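Bd0816 (Bdellovibrio bacteriovorus HD100, PDB 5CER) is probably a serine-type D-Ala-D-Ala carboxypeptidase of the S13 peptidase family, acting on the stem peptides of bacterial cell-wall peptidoglycan. Local coordinates at residues 371-374 with 378-381; 289-294 with 316-321; 14-19 with 276-281; 341-346 with 367-372; 214-219 with 253-258. The protein carries 2 engineered substitutions. One frame throughout, in Å; residues are numbered along the deposited sequence.

Contact 1. Residues 371-374 with 378-381; sequences QLIN and GPKE
I373 and N374, near the C-terminal end of helix 356-375, meet G378 and P379 just after the chain has turned back. This is a helix-to-loop turn closed by a main-chain bond that spans five residues. The helix lies against the antiparallel sheet of the penicillin-recognising domain. Before the turn, L372 rests on I334 of strand 327-336, while Q371 gives NE2 to the backbone of the other protein chain of the assembly. I373 has the largest share of the contact. Its CG1 stands beside the backbone N and anti to the carbonyl carbon (chi1 -69°), which leaves CG2 to face the loop. I373 CG2 lies 3.5 Å from G378 C and 3.4 Å from P379 N, so the methyl sits close to the peptide joining the two residues. The same methyl is 3.7 Å from P379 CD, the ring carbon next to that nitrogen. I373 also rests on I334 and on N312. N374 contributes less, and no bond joins it to the loop. Its ND2 donates to the backbone of the other protein chain, so its amide serves the interface between subunits. G378 has backbone angles that a residue with a CB would hardly tolerate. Beyond it, K380 pairs through its backbone with S335, which carries the loop along the sheet. The turn itself is closed by G378 N, which donates to I373 O at 3.0 Å with an N-H...O angle of 154°.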
# COMPACT_ATOMS: atom_id res chain seq x y z
N GLN A 371 -13.69 -16.36 7.50
CA GLN A 371 -14.70 -17.36 7.27
C GLN A 371 -14.25 -18.39 6.25
O GLN A 371 -14.36 -19.62 6.49
CB GLN A 371 -16.00 -16.69 6.86
CG GLN A 371 -17.23 -17.62 6.89
CD GLN A 371 -17.42 -18.36 8.25
OE1 GLN A 371 -17.36 -17.75 9.32
NE2 GLN A 371 -17.69 -19.67 8.17
N LEU A 372 -13.68 -17.91 5.14
CA LEU A 372 -13.16 -18.82 4.12
C LEU A 372 -12.07 -19.70 4.70
O LEU A 372 -12.04 -20.91 4.46
CB LEU A 372 -12.53 -18.03 2.98
CG LEU A 372 -13.40 -17.22 2.02
CD1 LEU A 372 -12.60 -16.52 0.95
CD2 LEU A 372 -14.49 -18.08 1.36
N ILE A 373 -11.20 -19.12 5.52
CA ILE A 373 -10.18 -19.92 6.22
C ILE A 373 -10.81 -20.99 7.16
O ILE A 373 -10.41 -22.15 7.11
CB ILE A 373 -9.15 -19.02 6.94
CG1 ILE A 373 -8.31 -18.30 5.87
CG2 ILE A 373 -8.26 -19.83 7.87
CD1 ILE A 373 -7.45 -17.16 6.43
N ASN A 374 -11.78 -20.59 7.97
CA ASN A 374 -12.48 -21.50 8.84
C ASN A 374 -13.01 -22.72 8.12
O ASN A 374 -12.80 -23.84 8.60
CB ASN A 374 -13.65 -20.80 9.53
CG ASN A 374 -13.21 -19.76 10.55
OD1 ASN A 374 -12.12 -19.84 11.13
ND2 ASN A 374 -14.12 -18.84 10.87
N GLY A 378 -8.85 -24.06 8.82
CA GLY A 378 -7.98 -23.16 9.55
C GLY A 378 -6.72 -22.80 8.80
O GLY A 378 -6.44 -23.34 7.74
N PRO A 379 -5.95 -21.88 9.35
CA PRO A 379 -4.82 -21.36 8.63
C PRO A 379 -3.65 -22.32 8.65
O PRO A 379 -3.50 -23.10 9.59
CB PRO A 379 -4.49 -20.09 9.41
CG PRO A 379 -4.98 -20.33 10.79
CD PRO A 379 -6.19 -21.20 10.63
N LYS A 380 -2.81 -22.24 7.64
CA LYS A 380 -1.50 -22.85 7.66
C LYS A 380 -0.48 -21.76 7.37
O LYS A 380 -0.49 -21.16 6.28
CB LYS A 380 -1.40 -23.95 6.61
CG LYS A 380 0.01 -24.51 6.48
CD LYS A 380 0.06 -25.73 5.61
CE LYS A 380 1.45 -26.33 5.62
NZ LYS A 380 1.51 -27.59 4.83
N GLU A 381 0.40 -21.50 8.31
CA GLU A 381 1.31 -20.38 8.17
C GLU A 381 2.24 -20.59 6.98
O GLU A 381 2.74 -21.69 6.76
CB GLU A 381 2.09 -20.20 9.48
CG GLU A 381 3.10 -19.07 9.45
CD GLU A 381 3.76 -18.84 10.80
OE1 GLU A 381 3.07 -18.97 11.82
OE2 GLU A 381 4.97 -18.51 10.82

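Contact 2. Residues 289-294 with 316-321; sequences YKLSDV and SMIAKT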
# COMPACT_ATOMS: atom_id res chain seq x y z
N TYR A 289 10.20 -18.68 -8.30
CA TYR A 289 9.68 -17.73 -7.33
C TYR A 289 8.29 -18.14 -6.83
O TYR A 289 7.75 -19.19 -7.17
CB TYR A 289 9.68 -16.32 -7.94
CG TYR A 289 11.07 -15.83 -8.23
CD1 TYR A 289 11.94 -15.47 -7.19
CD2 TYR A 289 11.54 -15.74 -9.54
CE1 TYR A 289 13.22 -15.04 -7.46
CE2 TYR A 289 12.84 -15.31 -9.80
CZ TYR A 289 13.65 -14.96 -8.77
OH TYR A 289 14.88 -14.54 -9.04
N LYS A 290 7.75 -17.29 -5.99
CA LYS A 290 6.44 -17.49 -5.37
C LYS A 290 5.66 -16.21 -5.42
O LYS A 290 6.21 -15.12 -5.68
CB LYS A 290 6.62 -17.94 -3.90
CG LYS A 290 7.09 -19.38 -3.77
CD LYS A 290 7.20 -19.82 -2.32
CE LYS A 290 8.49 -19.30 -1.68
NZ LYS A 290 8.66 -19.81 -0.28
N LEU A 291 4.37 -16.31 -5.15
CA LEU A 291 3.50 -15.14 -5.18
C LEU A 291 3.94 -14.07 -4.13
O LEU A 291 3.76 -12.87 -4.35
CB LEU A 291 2.05 -15.57 -4.96
CG LEU A 291 0.96 -14.55 -5.30
CD1 LEU A 291 1.00 -14.20 -6.79
CD2 LEU A 291 -0.39 -15.09 -4.90
N SER A 292 4.50 -14.53 -3.02
CA SER A 292 4.99 -13.67 -1.96
C SER A 292 6.22 -12.85 -2.35
O SER A 292 6.61 -11.98 -1.57
CB SER A 292 5.30 -14.49 -0.71
OG SER A 292 6.08 -15.61 -1.03
N ASP A 293 6.85 -13.15 -3.47
CA ASP A 293 7.94 -12.34 -3.97
C ASP A 293 7.51 -11.06 -4.65
O ASP A 293 8.35 -10.19 -4.91
CB ASP A 293 8.83 -13.16 -4.91
CG ASP A 293 9.59 -14.24 -4.19
OD1 ASP A 293 10.15 -13.95 -3.13
OD2 ASP A 293 9.61 -15.41 -4.64
N VAL A 294 6.22 -10.93 -4.99
CA VAL A 294 5.68 -9.69 -5.56
C VAL A 294 4.48 -9.10 -4.81
O VAL A 294 4.19 -7.93 -4.98
CB VAL A 294 5.37 -9.85 -7.08
CG1 VAL A 294 6.61 -10.24 -7.84
CG2 VAL A 294 4.28 -10.87 -7.34
N SER A 316 -0.72 -16.08 6.93
CA SER A 316 -1.34 -17.12 6.10
C SER A 316 -2.06 -16.61 4.84
O SER A 316 -2.77 -17.37 4.20
CB SER A 316 -2.37 -17.86 6.95
OG SER A 316 -1.73 -18.50 8.02
N MET A 317 -1.90 -15.33 4.53
CA MET A 317 -2.54 -14.76 3.38
C MET A 317 -1.50 -13.94 2.64
O MET A 317 -0.76 -13.14 3.27
CB MET A 317 -3.75 -13.87 3.76
CG MET A 317 -4.47 -13.22 2.59
SD MET A 317 -5.82 -12.14 3.13
CE MET A 317 -4.92 -10.73 3.77
N ILE A 318 -1.51 -14.10 1.32
CA ILE A 318 -0.79 -13.26 0.42
C ILE A 318 -1.84 -12.43 -0.29
O ILE A 318 -2.77 -13.00 -0.81
CB ILE A 318 -0.02 -14.08 -0.59
CG1 ILE A 318 1.06 -14.90 0.11
CG2 ILE A 318 0.63 -13.17 -1.64
CD1 ILE A 318 1.52 -16.11 -0.63
N ALA A 319 -1.71 -11.10 -0.33
CA ALA A 319 -2.79 -10.29 -0.90
C ALA A 319 -2.39 -8.89 -1.25
O ALA A 319 -1.37 -8.32 -0.75
CB ALA A 319 -3.96 -10.25 0.06
N LYS A 320 -3.23 -8.32 -2.09
CA LYS A 320 -3.21 -6.88 -2.47
C LYS A 320 -4.56 -6.26 -2.12
O LYS A 320 -5.59 -6.85 -2.42
CB LYS A 320 -2.95 -6.77 -3.97
CG LYS A 320 -2.94 -5.37 -4.52
CD LYS A 320 -1.64 -4.64 -4.19
CE LYS A 320 -1.77 -3.14 -4.36
NZ LYS A 320 -2.49 -2.57 -3.20
N THR A 321 -4.51 -5.08 -1.49
CA THR A 321 -5.69 -4.32 -1.14
C THR A 321 -6.03 -3.32 -2.20
O THR A 321 -5.21 -2.96 -3.05
CB THR A 321 -5.48 -3.52 0.13
OG1 THR A 321 -4.31 -2.73 0.01
CG2 THR A 321 -5.37 -4.44 1.36
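L291 and S292 meet I318 in the tightly packed part of this contact, where carbon meets carbon for the most part and no hydrogen bond runs across. I318 CG2 touches L291 twice, at 3.9 Å from CD2 and 3.9 Å from CG. The two side chains cross obliquely. A chi1 of -165° carries the branched end of L291 out to the strand. The other arm of I318 reaches the next residue: its CD1 lies 4.1 Å from S292 CB and 4.1 Å from S292 N. All three residues are buried. L291 also packs on L280 and N281 of helix 270-286, so it lies between that helix and the sheet. The other side of the 289-294 turn is looser. K290 is exposed, and its NZ makes a weak hydrogen bond to Q383 O. D293 turns back on its own segment: its OD2 takes K290 N at 3.0 Å, on the anti side of the carboxylate. D293 N in turn donates to K290 O at 3.0 Å, and the 3-10 turn 291-293 is held from within. On the strand, K320 NZ donates to T321 O and is also hydrogen-bonded to S214 OG. K320 and T321 open a Lys-Thr-Gly sequence. By sequence and position, strand 317-324 is the KTG-bearing strand that borders the active-site cleft in beta-lactamases and penicillin-binding proteins.

Contact 3. Residues 14-19 with 276-281; sequences ATAGKV and TLYTLN
The Y278 ring has A16 over one face and A14 O at its edge, in the ring plane. A16 CB stands 4.0 Å from the ring centroid, only 8° off the ring normal, so this is a CH-pi contact almost over the centre. A16 N and T15 C each come within 3.7 Å of Y278 CE2, T15 C obliquely. At the rim of the ring, Y278 OH donates to A14 O at 2.6 Å. The hydroxyl sits above the carbonyl plane of A14, 43° out of it. One ring therefore meets the loop in two ways, by its face and by its hydroxyl. With chi1 at 171° the Y278 ring swings clear of the helix to the loop backbone. Residues 14-16 are exposed, so this is a surface contact, and the whole 14-19 loop also touches a crystal neighbour. Further in, Y278 packs on M10 of strand 3-11 and on Y342 of strand 339-348, and A16 also touches M10. L277 and N281 continue the packing of the helix onto Y342. Strands 3-11 and 19-21 are antiparallel neighbours, and residues 14-18 lie in the turn between them. The arrangement is a beta-hairpin loop resting on helix 270-286, which packs on one face of the antiparallel sheet in this alpha/beta domain.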
# COMPACT_ATOMS: atom_id res chain seq x y z
N ALA A 14 -2.50 -27.46 -10.14
CA ALA A 14 -1.96 -27.48 -11.49
C ALA A 14 -2.93 -26.93 -12.54
O ALA A 14 -2.51 -26.42 -13.57
CB ALA A 14 -1.50 -28.91 -11.87
N THR A 15 -4.21 -26.98 -12.23
CA THR A 15 -5.25 -26.61 -13.13
C THR A 15 -6.10 -25.53 -12.48
O THR A 15 -6.17 -25.45 -11.24
CB THR A 15 -6.00 -27.94 -13.36
OG1 THR A 15 -5.62 -28.48 -14.65
CG2 THR A 15 -7.42 -27.77 -13.25
N ALA A 16 -6.73 -24.67 -13.29
CA ALA A 16 -7.67 -23.68 -12.77
C ALA A 16 -9.05 -24.34 -12.79
O ALA A 16 -9.70 -24.36 -13.84
CB ALA A 16 -7.65 -22.41 -13.63
N GLY A 17 -9.48 -24.86 -11.63
CA GLY A 17 -10.69 -25.67 -11.55
C GLY A 17 -11.97 -25.00 -11.00
O GLY A 17 -12.44 -23.99 -11.51
N LYS A 18 -12.59 -25.63 -10.03
CA LYS A 18 -13.88 -25.18 -9.53
C LYS A 18 -13.77 -23.78 -8.89
O LYS A 18 -12.86 -23.55 -8.09
CB LYS A 18 -14.43 -26.15 -8.50
CG LYS A 18 -15.75 -25.70 -7.88
CD LYS A 18 -16.42 -26.81 -7.13
CE LYS A 18 -15.70 -27.09 -5.84
NZ LYS A 18 -16.26 -28.38 -5.31
N VAL A 19 -14.67 -22.88 -9.27
CA VAL A 19 -14.78 -21.57 -8.67
C VAL A 19 -16.12 -21.38 -7.99
O VAL A 19 -17.15 -21.67 -8.53
CB VAL A 19 -14.66 -20.45 -9.69
CG1 VAL A 19 -14.66 -19.10 -8.95
CG2 VAL A 19 -13.41 -20.65 -10.53
N THR A 276 -5.87 -13.98 -13.49
CA THR A 276 -4.65 -13.20 -13.27
C THR A 276 -3.78 -13.84 -12.22
O THR A 276 -2.59 -14.04 -12.42
CB THR A 276 -4.99 -11.75 -12.85
OG1 THR A 276 -5.77 -11.15 -13.88
CG2 THR A 276 -3.74 -10.93 -12.63
N LEU A 277 -4.39 -14.12 -11.08
CA LEU A 277 -3.70 -14.70 -9.97
C LEU A 277 -3.12 -16.06 -10.31
O LEU A 277 -1.96 -16.31 -9.95
CB LEU A 277 -4.61 -14.77 -8.71
CG LEU A 277 -4.93 -13.41 -8.02
CD1 LEU A 277 -6.16 -13.54 -7.09
CD2 LEU A 277 -3.72 -12.88 -7.27
N TYR A 278 -3.90 -16.94 -10.94
CA TYR A 278 -3.40 -18.25 -11.33
C TYR A 278 -2.22 -18.12 -12.30
O TYR A 278 -1.17 -18.76 -12.13
CB TYR A 278 -4.51 -19.10 -11.93
CG TYR A 278 -4.07 -20.41 -12.56
CD1 TYR A 278 -3.74 -20.44 -13.92
CD2 TYR A 278 -4.05 -21.59 -11.84
CE1 TYR A 278 -3.35 -21.60 -14.53
CE2 TYR A 278 -3.69 -22.78 -12.43
CZ TYR A 278 -3.31 -22.78 -13.79
OH TYR A 278 -2.89 -23.95 -14.42
N THR A 279 -2.38 -17.28 -13.30
CA THR A 279 -1.34 -17.11 -14.33
C THR A 279 -0.06 -16.46 -13.77
O THR A 279 1.04 -16.84 -14.14
CB THR A 279 -1.91 -16.26 -15.50
OG1 THR A 279 -3.23 -16.73 -15.79
CG2 THR A 279 -1.06 -16.28 -16.76
N LEU A 280 -0.24 -15.50 -12.85
CA LEU A 280 0.89 -14.81 -12.22
C LEU A 280 1.70 -15.80 -11.37
O LEU A 280 2.93 -15.84 -11.48
CB LEU A 280 0.40 -13.63 -11.36
CG LEU A 280 1.43 -12.95 -10.44
CD1 LEU A 280 2.61 -12.43 -11.22
CD2 LEU A 280 0.76 -11.80 -9.71
N ASN A 281 0.99 -16.60 -10.58
CA ASN A 281 1.59 -17.68 -9.81
C ASN A 281 2.35 -18.70 -10.68
O ASN A 281 3.46 -19.10 -10.32
CB ASN A 281 0.52 -18.39 -8.96
CG ASN A 281 1.12 -19.38 -7.97
OD1 ASN A 281 1.10 -20.61 -8.18
ND2 ASN A 281 1.77 -18.86 -6.97

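Contact 4. Residues 341-346 with 367-372; sequences FYFAIL and NKISQL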
# COMPACT_ATOMS: atom_id res chain seq x y z
N PHE A 341 -5.58 -21.29 -1.70
CA PHE A 341 -6.79 -20.94 -2.50
C PHE A 341 -6.63 -19.49 -2.98
O PHE A 341 -6.38 -18.61 -2.15
CB PHE A 341 -8.09 -21.06 -1.65
CG PHE A 341 -8.46 -22.48 -1.30
CD1 PHE A 341 -7.81 -23.14 -0.26
CD2 PHE A 341 -9.45 -23.17 -2.00
CE1 PHE A 341 -8.13 -24.46 0.04
CE2 PHE A 341 -9.79 -24.47 -1.69
CZ PHE A 341 -9.14 -25.11 -0.66
N TYR A 342 -6.81 -19.27 -4.28
CA TYR A 342 -6.92 -17.94 -4.83
C TYR A 342 -8.31 -17.37 -4.44
O TYR A 342 -9.25 -18.12 -4.25
CB TYR A 342 -6.82 -17.97 -6.33
CG TYR A 342 -5.56 -18.57 -6.84
CD1 TYR A 342 -4.32 -17.93 -6.58
CD2 TYR A 342 -5.56 -19.73 -7.58
CE1 TYR A 342 -3.15 -18.44 -7.03
CE2 TYR A 342 -4.37 -20.26 -8.05
CZ TYR A 342 -3.18 -19.61 -7.76
OH TYR A 342 -1.98 -20.11 -8.23
N PHE A 343 -8.38 -16.04 -4.24
CA PHE A 343 -9.62 -15.37 -3.98
C PHE A 343 -9.57 -13.97 -4.54
O PHE A 343 -8.49 -13.36 -4.67
CB PHE A 343 -9.91 -15.29 -2.48
CG PHE A 343 -9.00 -14.31 -1.74
CD1 PHE A 343 -9.30 -12.96 -1.68
CD2 PHE A 343 -7.82 -14.75 -1.13
CE1 PHE A 343 -8.43 -12.06 -1.09
CE2 PHE A 343 -6.98 -13.85 -0.50
CZ PHE A 343 -7.27 -12.50 -0.49
N ALA A 344 -10.76 -13.43 -4.82
CA ALA A 344 -10.95 -11.99 -5.06
C ALA A 344 -12.26 -11.57 -4.40
O ALA A 344 -13.28 -12.26 -4.55
CB ALA A 344 -10.93 -11.70 -6.54
N ILE A 345 -12.23 -10.44 -3.70
CA ILE A 345 -13.40 -9.90 -3.00
C ILE A 345 -13.56 -8.46 -3.38
O ILE A 345 -12.62 -7.64 -3.24
CB ILE A 345 -13.20 -9.98 -1.49
CG1 ILE A 345 -13.09 -11.44 -1.03
CG2 ILE A 345 -14.38 -9.34 -0.77
CD1 ILE A 345 -12.48 -11.60 0.35
N LEU A 346 -14.72 -8.14 -3.92
CA LEU A 346 -14.99 -6.81 -4.40
C LEU A 346 -16.22 -6.27 -3.65
O LEU A 346 -17.31 -6.81 -3.79
CB LEU A 346 -15.21 -6.86 -5.93
CG LEU A 346 -13.99 -7.51 -6.70
CD1 LEU A 346 -14.19 -7.84 -8.16
CD2 LEU A 346 -12.92 -6.45 -6.72
N ASN A 367 -13.39 -10.34 7.86
CA ASN A 367 -14.21 -11.40 8.39
C ASN A 367 -14.59 -12.42 7.33
O ASN A 367 -14.67 -13.61 7.62
CB ASN A 367 -15.44 -10.81 9.08
CG ASN A 367 -15.10 -10.06 10.36
OD1 ASN A 367 -13.97 -10.15 10.92
ND2 ASN A 367 -16.07 -9.35 10.86
N LYS A 368 -14.73 -11.97 6.09
CA LYS A 368 -15.01 -12.87 4.99
C LYS A 368 -13.85 -13.79 4.75
O LYS A 368 -14.02 -14.98 4.65
CB LYS A 368 -15.31 -12.08 3.73
CG LYS A 368 -16.46 -12.64 2.92
CD LYS A 368 -16.92 -11.60 1.90
CE LYS A 368 -18.42 -11.44 1.73
NZ LYS A 368 -19.32 -11.97 2.77
N ILE A 369 -12.65 -13.23 4.72
CA ILE A 369 -11.41 -14.03 4.62
C ILE A 369 -11.27 -15.03 5.76
O ILE A 369 -10.96 -16.20 5.51
CB ILE A 369 -10.15 -13.12 4.55
CG1 ILE A 369 -10.06 -12.47 3.18
CG2 ILE A 369 -8.85 -13.89 4.84
CD1 ILE A 369 -9.89 -13.44 2.03
N SER A 370 -11.50 -14.59 6.99
CA SER A 370 -11.49 -15.50 8.13
C SER A 370 -12.49 -16.66 7.98
O SER A 370 -12.16 -17.80 8.31
CB SER A 370 -11.74 -14.75 9.43
OG SER A 370 -10.75 -13.75 9.62
N GLN A 371 -13.69 -16.36 7.50
CA GLN A 371 -14.70 -17.36 7.27
C GLN A 371 -14.25 -18.39 6.25
O GLN A 371 -14.36 -19.62 6.49
CB GLN A 371 -16.00 -16.69 6.86
CG GLN A 371 -17.23 -17.62 6.89
CD GLN A 371 -17.42 -18.36 8.25
OE1 GLN A 371 -17.36 -17.75 9.32
NE2 GLN A 371 -17.69 -19.67 8.17
N LEU A 372 -13.68 -17.91 5.14
CA LEU A 372 -13.16 -18.82 4.12
C LEU A 372 -12.07 -19.70 4.70
O LEU A 372 -12.04 -20.91 4.46
CB LEU A 372 -12.53 -18.03 2.98
CG LEU A 372 -13.40 -17.22 2.02
CD1 LEU A 372 -12.60 -16.52 0.95
CD2 LEU A 372 -14.49 -18.08 1.36
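I369 reaches from helix 356-375 to strand 339-348, where its tip meets both F343 and I345. From CB the side chain divides. With chi1 at -74°, CG1 lies beside the backbone N, and it passes 3.8 Å from I345 CD1. CG2, the other branch, leads to M317 SD on strand 317-324. The tip, I369 CD1, does most of the work. It lies 3.6 Å from I345 CD1 and 3.6 Å from the centroid of the F343 ring. It is 7° off the ring normal, a CH-pi contact over the face, with F343 CE1 the nearest ring carbon at 3.7 Å. The side chains of F343 and I369 cross at about a right angle.

This is helix-on-sheet packing: segments 341-346 and 367-372 run roughly antiparallel (150°), their axes 10.6 Å apart at closest. F343 and I345 face this helix, whereas Y342 and A344 touch helix 270-286 on the other face, giving the alpha/beta/alpha layering of the penicillin-recognising fold. K368 also points its CB at the strand, though its side chain is poorly ordered and then turns off. Its CD comes within 4.3 Å of I345 CG2, and its NZ goes on to a salt bridge with E22.

Contact 5. Residues 214-219 with 253-258; sequences SNNYIA and SGNNEG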
# COMPACT_ATOMS: atom_id res chain seq x y z
N SER A 214 0.95 0.04 -2.37
CA SER A 214 -0.05 0.47 -3.32
C SER A 214 0.43 1.72 -4.08
O SER A 214 -0.33 2.69 -4.23
CB SER A 214 -1.43 0.67 -2.66
OG SER A 214 -2.42 0.27 -3.56
N ASN A 215 1.67 1.68 -4.57
CA ASN A 215 2.29 2.84 -5.18
C ASN A 215 1.77 3.16 -6.59
O ASN A 215 2.13 2.49 -7.55
CB ASN A 215 3.80 2.67 -5.20
CG ASN A 215 4.51 3.97 -5.48
OD1 ASN A 215 4.23 4.65 -6.48
ND2 ASN A 215 5.42 4.37 -4.58
N ASN A 216 0.95 4.21 -6.69
CA ASN A 216 0.39 4.64 -7.95
C ASN A 216 1.43 5.11 -8.96
O ASN A 216 1.28 4.87 -10.16
CB ASN A 216 -0.65 5.78 -7.76
CG ASN A 216 -1.89 5.36 -6.97
OD1 ASN A 216 -2.13 4.18 -6.74
ND2 ASN A 216 -2.68 6.33 -6.59
N TYR A 217 2.43 5.85 -8.49
CA TYR A 217 3.49 6.34 -9.38
C TYR A 217 4.15 5.19 -10.13
O TYR A 217 4.32 5.25 -11.35
CB TYR A 217 4.54 7.18 -8.60
CG TYR A 217 5.68 7.64 -9.48
CD1 TYR A 217 5.56 8.79 -10.27
CD2 TYR A 217 6.86 6.87 -9.58
CE1 TYR A 217 6.61 9.20 -11.10
CE2 TYR A 217 7.90 7.26 -10.42
CZ TYR A 217 7.79 8.42 -11.18
OH TYR A 217 8.83 8.82 -12.00
N ILE A 218 4.56 4.17 -9.38
CA ILE A 218 5.28 3.04 -9.95
C ILE A 218 4.35 2.28 -10.91
O ILE A 218 4.74 1.98 -12.06
CB ILE A 218 5.84 2.07 -8.90
CG1 ILE A 218 6.84 2.79 -7.98
CG2 ILE A 218 6.51 0.88 -9.58
CD1 ILE A 218 7.22 2.04 -6.70
N ALA A 219 3.13 1.98 -10.44
CA ALA A 219 2.14 1.21 -11.28
C ALA A 219 1.75 1.96 -12.57
O ALA A 219 1.73 1.37 -13.63
CB ALA A 219 0.88 0.90 -10.48
N SER A 253 -2.56 1.73 -11.93
CA SER A 253 -2.77 1.79 -10.50
C SER A 253 -4.16 1.32 -9.98
O SER A 253 -4.28 0.95 -8.83
CB SER A 253 -2.54 3.26 -10.06
OG SER A 253 -3.45 4.14 -10.72
N GLY A 254 -5.19 1.48 -10.81
CA GLY A 254 -6.58 1.36 -10.40
C GLY A 254 -7.17 2.65 -9.85
O GLY A 254 -8.32 2.70 -9.43
N ASN A 255 -6.39 3.72 -9.86
CA ASN A 255 -6.83 5.00 -9.31
C ASN A 255 -7.85 5.65 -10.22
O ASN A 255 -7.91 5.37 -11.42
CB ASN A 255 -5.61 5.93 -9.11
CG ASN A 255 -5.91 7.11 -8.19
OD1 ASN A 255 -6.92 7.12 -7.49
ND2 ASN A 255 -5.01 8.10 -8.16
N ASN A 256 -8.63 6.56 -9.63
CA ASN A 256 -9.63 7.32 -10.33
C ASN A 256 -9.03 8.19 -11.45
O ASN A 256 -8.14 8.99 -11.17
CB ASN A 256 -10.31 8.20 -9.31
CG ASN A 256 -11.46 9.00 -9.90
OD1 ASN A 256 -11.91 8.77 -11.03
ND2 ASN A 256 -11.98 9.90 -9.10
N GLU A 257 -9.49 7.99 -12.68
CA GLU A 257 -9.07 8.82 -13.82
C GLU A 257 -10.02 9.99 -14.11
O GLU A 257 -9.80 10.71 -15.06
CB GLU A 257 -8.94 7.94 -15.08
CG GLU A 257 -7.66 7.13 -15.13
CD GLU A 257 -6.43 7.96 -15.44
OE1 GLU A 257 -6.44 8.69 -16.44
OE2 GLU A 257 -5.44 7.90 -14.66
N GLY A 258 -11.13 10.06 -13.40
CA GLY A 258 -12.13 11.07 -13.65
C GLY A 258 -12.16 12.08 -12.52
O GLY A 258 -11.13 12.38 -11.94
O HOH W 1 -4.66 2.95 -6.19
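The Ser-Asn-Asn sequence at 214-216 fits the SxN motif of penicillin-recognising enzymes, and its last residue, N216, packs on S253 and N255 of the loop between strands 247-248 and 267-268. N215 is the N-cap of helix 216-225; its OD1 accepts from I218 N at 3.0 Å. N216 CG lies beside its backbone N (chi1 -64°), which turns the amide to the loop. N216 OD1 approaches S253 CB at 3.5 Å, while N216 ND2 faces N255 ND2 at 3.3 Å. Their amide planes are 32° apart. One turn on, A219 CB rests 3.8 Å from S253 CA. S253 OG accepts from N255 N at 3.1 Å, an ST turn, and is also hydrogen-bonded to D220. A water donates to N216 OD1 at 2.9 Å and weakly to S253 O. N216 OD1 is also hydrogen-bonded to K36 NZ, probably the lysine of the family's SxxK motif, whose serine position is A33 here. N216 ND2 is hydrogen-bonded to G122 O. The two facing ND2 groups are both donors, so N216 and N255 touch without bonding. The N216 amide is oriented by K36, G122 and the water, which leaves the loop joined to it by packing and a weak water bridge.

In the fold
From the N terminus, contact 3 opens first, at 14-19, and closes the longest loop only at 276-281. Contact 5 is nested inside that loop and ties the SxN segment to 253-258. Contact 2 follows, closing a short loop from 289-294 to strand 317-324. Contact 4 then joins strand 339-348 to helix 356-375. Contact 1 begins on the same helix, sharing Q371 and L372, and closes a very short loop at 378-381; it also touches contact 2 at S316. None of them cross. The sheet links most of them: M317 and A319 of contact 2 touch F343 of contact 4, and Y342 meets helix 270-286 of contact 3. Contact 5 lies apart but touches contact 2.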